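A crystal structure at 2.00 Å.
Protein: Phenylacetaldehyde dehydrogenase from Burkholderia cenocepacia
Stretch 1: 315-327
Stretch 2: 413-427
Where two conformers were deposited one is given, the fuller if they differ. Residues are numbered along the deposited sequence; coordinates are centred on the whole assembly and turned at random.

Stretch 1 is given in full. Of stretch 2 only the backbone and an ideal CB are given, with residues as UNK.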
# COMPACT_ATOMS: atom_id res chain seq x y z
N GLN A 315 -10.22 15.02 19.80
CA GLN A 315 -9.08 15.10 18.90
C GLN A 315 -8.55 13.69 18.67
O GLN A 315 -7.44 13.31 19.08
CB GLN A 315 -8.00 16.01 19.50
CG GLN A 315 -8.48 17.45 19.64
CD GLN A 315 -7.56 18.31 20.44
OE1 GLN A 315 -6.95 17.87 21.44
NE2 GLN A 315 -7.45 19.53 20.04
N VAL A 316 -9.36 12.91 17.97
CA VAL A 316 -9.12 11.51 17.75
C VAL A 316 -9.63 11.20 16.34
O VAL A 316 -10.75 11.55 15.97
CB VAL A 316 -9.92 10.67 18.74
CG1 VAL A 316 -9.58 9.20 18.60
CG2 VAL A 316 -9.67 11.13 20.18
N CYS A 317 -8.79 10.54 15.55
CA CYS A 317 -9.13 10.28 14.16
C CYS A 317 -10.41 9.45 14.05
O CYS A 317 -11.24 9.69 13.18
CB CYS A 317 -7.98 9.57 13.45
SG CYS A 317 -7.56 7.97 14.13
N THR A 318 -10.60 8.49 14.97
CA THR A 318 -11.83 7.69 15.04
C THR A 318 -12.89 8.20 16.00
O THR A 318 -13.75 7.44 16.42
CB THR A 318 -11.52 6.25 15.48
OG1 THR A 318 -10.76 6.27 16.72
CG2 THR A 318 -10.73 5.56 14.44
N ALA A 319 -12.84 9.47 16.39
CA ALA A 319 -13.87 10.00 17.27
C ALA A 319 -15.26 9.67 16.75
O ALA A 319 -15.54 9.76 15.54
CB ALA A 319 -13.74 11.50 17.40
N GLY A 320 -16.13 9.26 17.67
CA GLY A 320 -17.52 8.96 17.34
C GLY A 320 -18.32 10.23 17.14
O GLY A 320 -19.10 10.62 17.99
N SER A 321 -18.14 10.84 15.99
CA SER A 321 -18.61 12.19 15.75
C SER A 321 -20.01 12.31 15.20
O SER A 321 -20.59 13.40 15.23
CB SER A 321 -17.60 12.94 14.85
OG SER A 321 -17.38 12.25 13.65
N ARG A 322 -20.58 11.20 14.74
CA ARG A 322 -21.98 11.13 14.32
C ARG A 322 -22.69 10.04 15.08
O ARG A 322 -22.34 8.87 14.93
CB ARG A 322 -22.10 10.81 12.82
CG ARG A 322 -21.47 11.83 11.91
CD ARG A 322 -21.64 11.47 10.45
NE ARG A 322 -20.85 10.33 10.05
CZ ARG A 322 -21.24 9.35 9.25
NH1 ARG A 322 -22.50 9.24 8.83
NH2 ARG A 322 -20.39 8.40 8.93
N ALA A 323 -23.73 10.39 15.85
CA ALA A 323 -24.47 9.38 16.57
C ALA A 323 -25.81 9.18 15.88
O ALA A 323 -26.56 10.13 15.67
CB ALA A 323 -24.66 9.77 18.01
N TYR A 324 -26.09 7.94 15.50
CA TYR A 324 -27.37 7.56 14.94
C TYR A 324 -28.02 6.65 15.95
O TYR A 324 -27.56 5.53 16.20
CB TYR A 324 -27.17 6.88 13.58
CG TYR A 324 -26.56 7.82 12.57
CD1 TYR A 324 -27.31 8.85 12.01
CD2 TYR A 324 -25.21 7.73 12.22
CE1 TYR A 324 -26.74 9.72 11.10
CE2 TYR A 324 -24.64 8.59 11.32
CZ TYR A 324 -25.39 9.60 10.76
OH TYR A 324 -24.82 10.47 9.89
N ILE A 325 -29.13 7.11 16.52
CA ILE A 325 -29.77 6.42 17.62
C ILE A 325 -31.21 6.09 17.26
O ILE A 325 -31.94 6.93 16.75
CB ILE A 325 -29.80 7.31 18.87
CG1 ILE A 325 -28.38 7.72 19.24
CG2 ILE A 325 -30.49 6.60 20.01
CD1 ILE A 325 -28.34 9.02 20.03
N HIS A 326 -31.59 4.83 17.49
CA HIS A 326 -32.88 4.39 17.10
C HIS A 326 -33.95 5.31 17.72
O HIS A 326 -33.86 5.68 18.89
CB HIS A 326 -33.08 2.92 17.50
CG HIS A 326 -34.33 2.32 16.95
ND1 HIS A 326 -35.56 2.60 17.47
CD2 HIS A 326 -34.54 1.51 15.89
CE1 HIS A 326 -36.49 1.97 16.77
NE2 HIS A 326 -35.89 1.30 15.81
N SER A 327 -34.97 5.62 16.93
CA SER A 327 -36.01 6.55 17.33
C SER A 327 -36.75 6.17 18.63
O SER A 327 -37.14 7.05 19.38
CB SER A 327 -37.03 6.74 16.19
OG SER A 327 -37.58 5.50 15.78
N UNK A 413 -18.19 16.94 7.31
CA UNK A 413 -16.76 17.22 7.44
C UNK A 413 -16.21 16.90 8.84
O UNK A 413 -16.90 17.08 9.85
CB UNK A 413 -16.50 18.69 7.11
N UNK A 414 -14.96 16.45 8.88
CA UNK A 414 -14.24 16.18 10.13
C UNK A 414 -13.95 17.49 10.86
O UNK A 414 -13.31 18.38 10.30
CB UNK A 414 -12.94 15.42 9.85
N UNK A 415 -14.40 17.56 12.10
CA UNK A 415 -14.25 18.74 12.95
C UNK A 415 -13.03 18.64 13.83
O UNK A 415 -12.30 19.62 14.01
CB UNK A 415 -15.50 18.94 13.82
N UNK A 416 -12.74 17.43 14.34
CA UNK A 416 -11.54 17.17 15.13
C UNK A 416 -11.53 17.99 16.42
O UNK A 416 -10.52 18.53 16.84
CB UNK A 416 -10.29 17.48 14.30
N UNK A 417 -12.70 18.00 17.08
CA UNK A 417 -12.89 18.61 18.37
C UNK A 417 -14.12 18.00 19.05
O UNK A 417 -14.72 17.05 18.53
CB UNK A 417 -13.03 20.13 18.23
N UNK A 418 -14.50 18.54 20.22
CA UNK A 418 -15.49 17.87 21.05
C UNK A 418 -16.89 18.27 20.62
O UNK A 418 -17.65 18.86 21.40
CB UNK A 418 -15.27 18.20 22.53
N UNK A 419 -17.25 17.89 19.40
CA UNK A 419 -18.50 18.26 18.81
C UNK A 419 -19.16 17.01 18.23
O UNK A 419 -18.66 16.40 17.29
CB UNK A 419 -18.30 19.34 17.74
N UNK A 420 -20.33 16.70 18.77
CA UNK A 420 -21.16 15.59 18.32
C UNK A 420 -22.35 16.09 17.49
O UNK A 420 -22.90 17.13 17.80
CB UNK A 420 -21.65 14.78 19.52
N UNK A 421 -22.70 15.35 16.43
CA UNK A 421 -23.98 15.54 15.77
C UNK A 421 -24.78 14.27 16.03
O UNK A 421 -24.22 13.18 15.96
CB UNK A 421 -23.82 15.82 14.27
N UNK A 422 -26.07 14.41 16.36
CA UNK A 422 -26.86 13.24 16.72
C UNK A 422 -28.22 13.27 16.04
O UNK A 422 -28.95 14.28 16.14
CB UNK A 422 -27.03 13.16 18.24
N UNK A 423 -28.59 12.15 15.44
CA UNK A 423 -29.83 12.01 14.65
C UNK A 423 -30.50 10.66 14.88
O UNK A 423 -29.82 9.68 15.18
CB UNK A 423 -29.53 12.19 13.16
N UNK A 424 -31.83 10.59 14.70
CA UNK A 424 -32.58 9.37 14.84
C UNK A 424 -32.61 8.53 13.57
O UNK A 424 -32.34 9.02 12.50
CB UNK A 424 -34.01 9.70 15.28
N UNK A 425 -32.93 7.25 13.72
CA UNK A 425 -33.27 6.39 12.61
C UNK A 425 -34.35 5.43 13.03
O UNK A 425 -34.45 5.08 14.21
CB UNK A 425 -32.04 5.63 12.10
N UNK A 426 -35.15 4.98 12.06
CA UNK A 426 -36.27 4.07 12.32
C UNK A 426 -35.97 2.63 12.06
O UNK A 426 -36.61 1.79 12.64
CB UNK A 426 -37.48 4.47 11.47
N UNK A 427 -35.02 2.33 11.19
CA UNK A 427 -34.66 0.94 10.99
C UNK A 427 -33.19 0.76 10.60
O UNK A 427 -32.55 1.70 10.11
CB UNK A 427 -35.56 0.33 9.92

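Position 413 stands apart, with nothing of stretch 1 near its CB, so many side chains would serve; it is Glu413. At 414 the CB points sideways into open space, but a long polar chain could reach toward the carbonyls of Val316 and Cys317, through water if it is an acceptor itself. Glu414 does so: a water lies between them, its O 2.8 Å from Val316 O and 2.9 Å from Glu414 OE2. Position 415 also meets nothing, and Ile415 makes no contact with stretch 1.

At 416 the backbone has positive phi (63/45), which favours glycine or asparagine but does not exclude others. The CB lies 5.3 Å from Gln315 CA, beside an extended backbone that a flat ring could cover. Phe416 takes the left-handed conformation; its chi1 of -143° lies between wells, and its ring face lies against Gln315, whose CA is 4.1 Å from the ring centroid.

At 417 the backbone is extended and the CB direction points away, so stretch 1 asks for nothing in particular and many residues would do; the deposited residue is Gly417. At 418 a phi of -86 allows proline, and there is no partner to satisfy; Pro418 fits. Position 419 begins the strand, its CB sideways and free of stretch 1. A beta-branched residue suits the extended backbone, and Val419 contributes its O, bridged to Ser321 O by a water that donates to both.

From here the strands run parallel. At 420 the CB points sideways, near the carbonyls of Gly320 and Ser321, and a branched apolar chain could reach Ala323. Leu420 does, placing CD1 4.0 Å from Ala323 CB. Position 421 shares a face with Arg322 and Tyr324; its CB is 4.1 Å from Ser321 O, and a compact apolar group would pack on the aliphatic part of the arginine. Val421 sets CG2 3.7 Å from Arg322 CG, while its N donates to Ser321 O (3.1 Å) and its O accepts from Ala323 N (2.8 Å).

Position 422 turns to the face of Ala323 and Ile325, with Ile325 CD1 4.7 Å from its CB. Small or modest apolar residues suit it; Ala422 places CB 4.2 Å from Ala323 CB. At 423 the Tyr324 ring lies close, inviting a flexible apolar chain. Met423 brings CE to 3.6 Å from Tyr324 CE1, and its N donates to Ala323 O (2.9 Å).

At 424 no amide proton is called for by stretch 1, and phi is -86, so proline is admissible. Pro424 keeps the ladder intact, its CA 3.2 Å from Ile325 O. Position 425 has its CB near Tyr324 CB and His326 CA, room for a large flat group. Phe425 puts its ring face under His326 CA, 3.8 Å from CA to centroid, and receives the edge of the His326 ring.

At 426 the CB points away but lies 4.4 Å from Ser327 OG, so a short acceptor fits. Asp426 OD1 accepts from Ser327 OG at 2.7 Å. Position 427 points away into space; Asp427 instead caps the helix that follows.

Stretch 2 (413-427) EEIFGPVLVAMPFDD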
# COMPACT_ATOMS: atom_id res chain seq x y z
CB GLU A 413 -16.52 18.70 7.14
CG GLU A 413 -16.85 19.07 5.70
CD GLU A 413 -16.65 20.54 5.40
OE1 GLU A 413 -15.76 21.20 5.96
OE2 GLU A 413 -17.41 21.04 4.58
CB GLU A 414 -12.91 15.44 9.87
CG GLU A 414 -12.11 15.11 11.16
CD GLU A 414 -11.01 14.05 10.98
OE1 GLU A 414 -10.44 14.03 9.92
OE2 GLU A 414 -10.76 13.19 11.90
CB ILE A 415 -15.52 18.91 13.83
CG1 ILE A 415 -16.73 19.18 12.93
CG2 ILE A 415 -15.35 20.06 14.81
CD1 ILE A 415 -18.07 19.17 13.67
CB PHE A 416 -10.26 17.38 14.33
CG PHE A 416 -9.16 16.38 14.66
CD1 PHE A 416 -9.25 15.07 14.22
CD2 PHE A 416 -8.04 16.75 15.40
CE1 PHE A 416 -8.25 14.14 14.51
CE2 PHE A 416 -7.04 15.82 15.72
CZ PHE A 416 -7.14 14.52 15.28
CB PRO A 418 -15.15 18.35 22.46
CG PRO A 418 -14.63 19.74 22.25
CD PRO A 418 -13.92 19.71 20.90
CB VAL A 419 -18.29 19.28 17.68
CG1 VAL A 419 -19.61 19.73 17.10
CG2 VAL A 419 -17.49 20.49 18.18
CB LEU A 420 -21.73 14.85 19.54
CG LEU A 420 -22.58 13.60 19.29
CD1 LEU A 420 -21.80 12.52 18.59
CD2 LEU A 420 -23.12 13.06 20.59
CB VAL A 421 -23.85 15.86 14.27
CG1 VAL A 421 -23.08 17.16 14.08
CG2 VAL A 421 -23.17 14.72 13.49
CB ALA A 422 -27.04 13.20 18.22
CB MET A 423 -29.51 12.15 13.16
CG MET A 423 -29.11 13.57 12.73
SD MET A 423 -27.96 13.61 11.32
CE MET A 423 -26.44 13.18 12.14
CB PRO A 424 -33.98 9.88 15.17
CG PRO A 424 -34.09 11.17 14.41
CD PRO A 424 -32.71 11.77 14.48
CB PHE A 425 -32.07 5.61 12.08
CG PHE A 425 -31.58 4.54 13.01
CD1 PHE A 425 -32.07 3.25 12.92
CD2 PHE A 425 -30.54 4.80 13.93
CE1 PHE A 425 -31.61 2.26 13.77
CE2 PHE A 425 -30.06 3.80 14.76
CZ PHE A 425 -30.61 2.54 14.70
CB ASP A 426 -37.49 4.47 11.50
CG ASP A 426 -38.08 5.79 11.96
OD1 ASP A 426 -37.93 6.13 13.16
OD2 ASP A 426 -38.63 6.50 11.10
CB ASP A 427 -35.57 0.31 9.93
CG ASP A 427 -35.58 1.10 8.66
OD1 ASP A 427 -34.54 1.16 7.97
OD2 ASP A 427 -36.65 1.65 8.34
O HOH W 1 -12.28 13.21 14.33
O HOH W 2 -19.55 15.85 14.55
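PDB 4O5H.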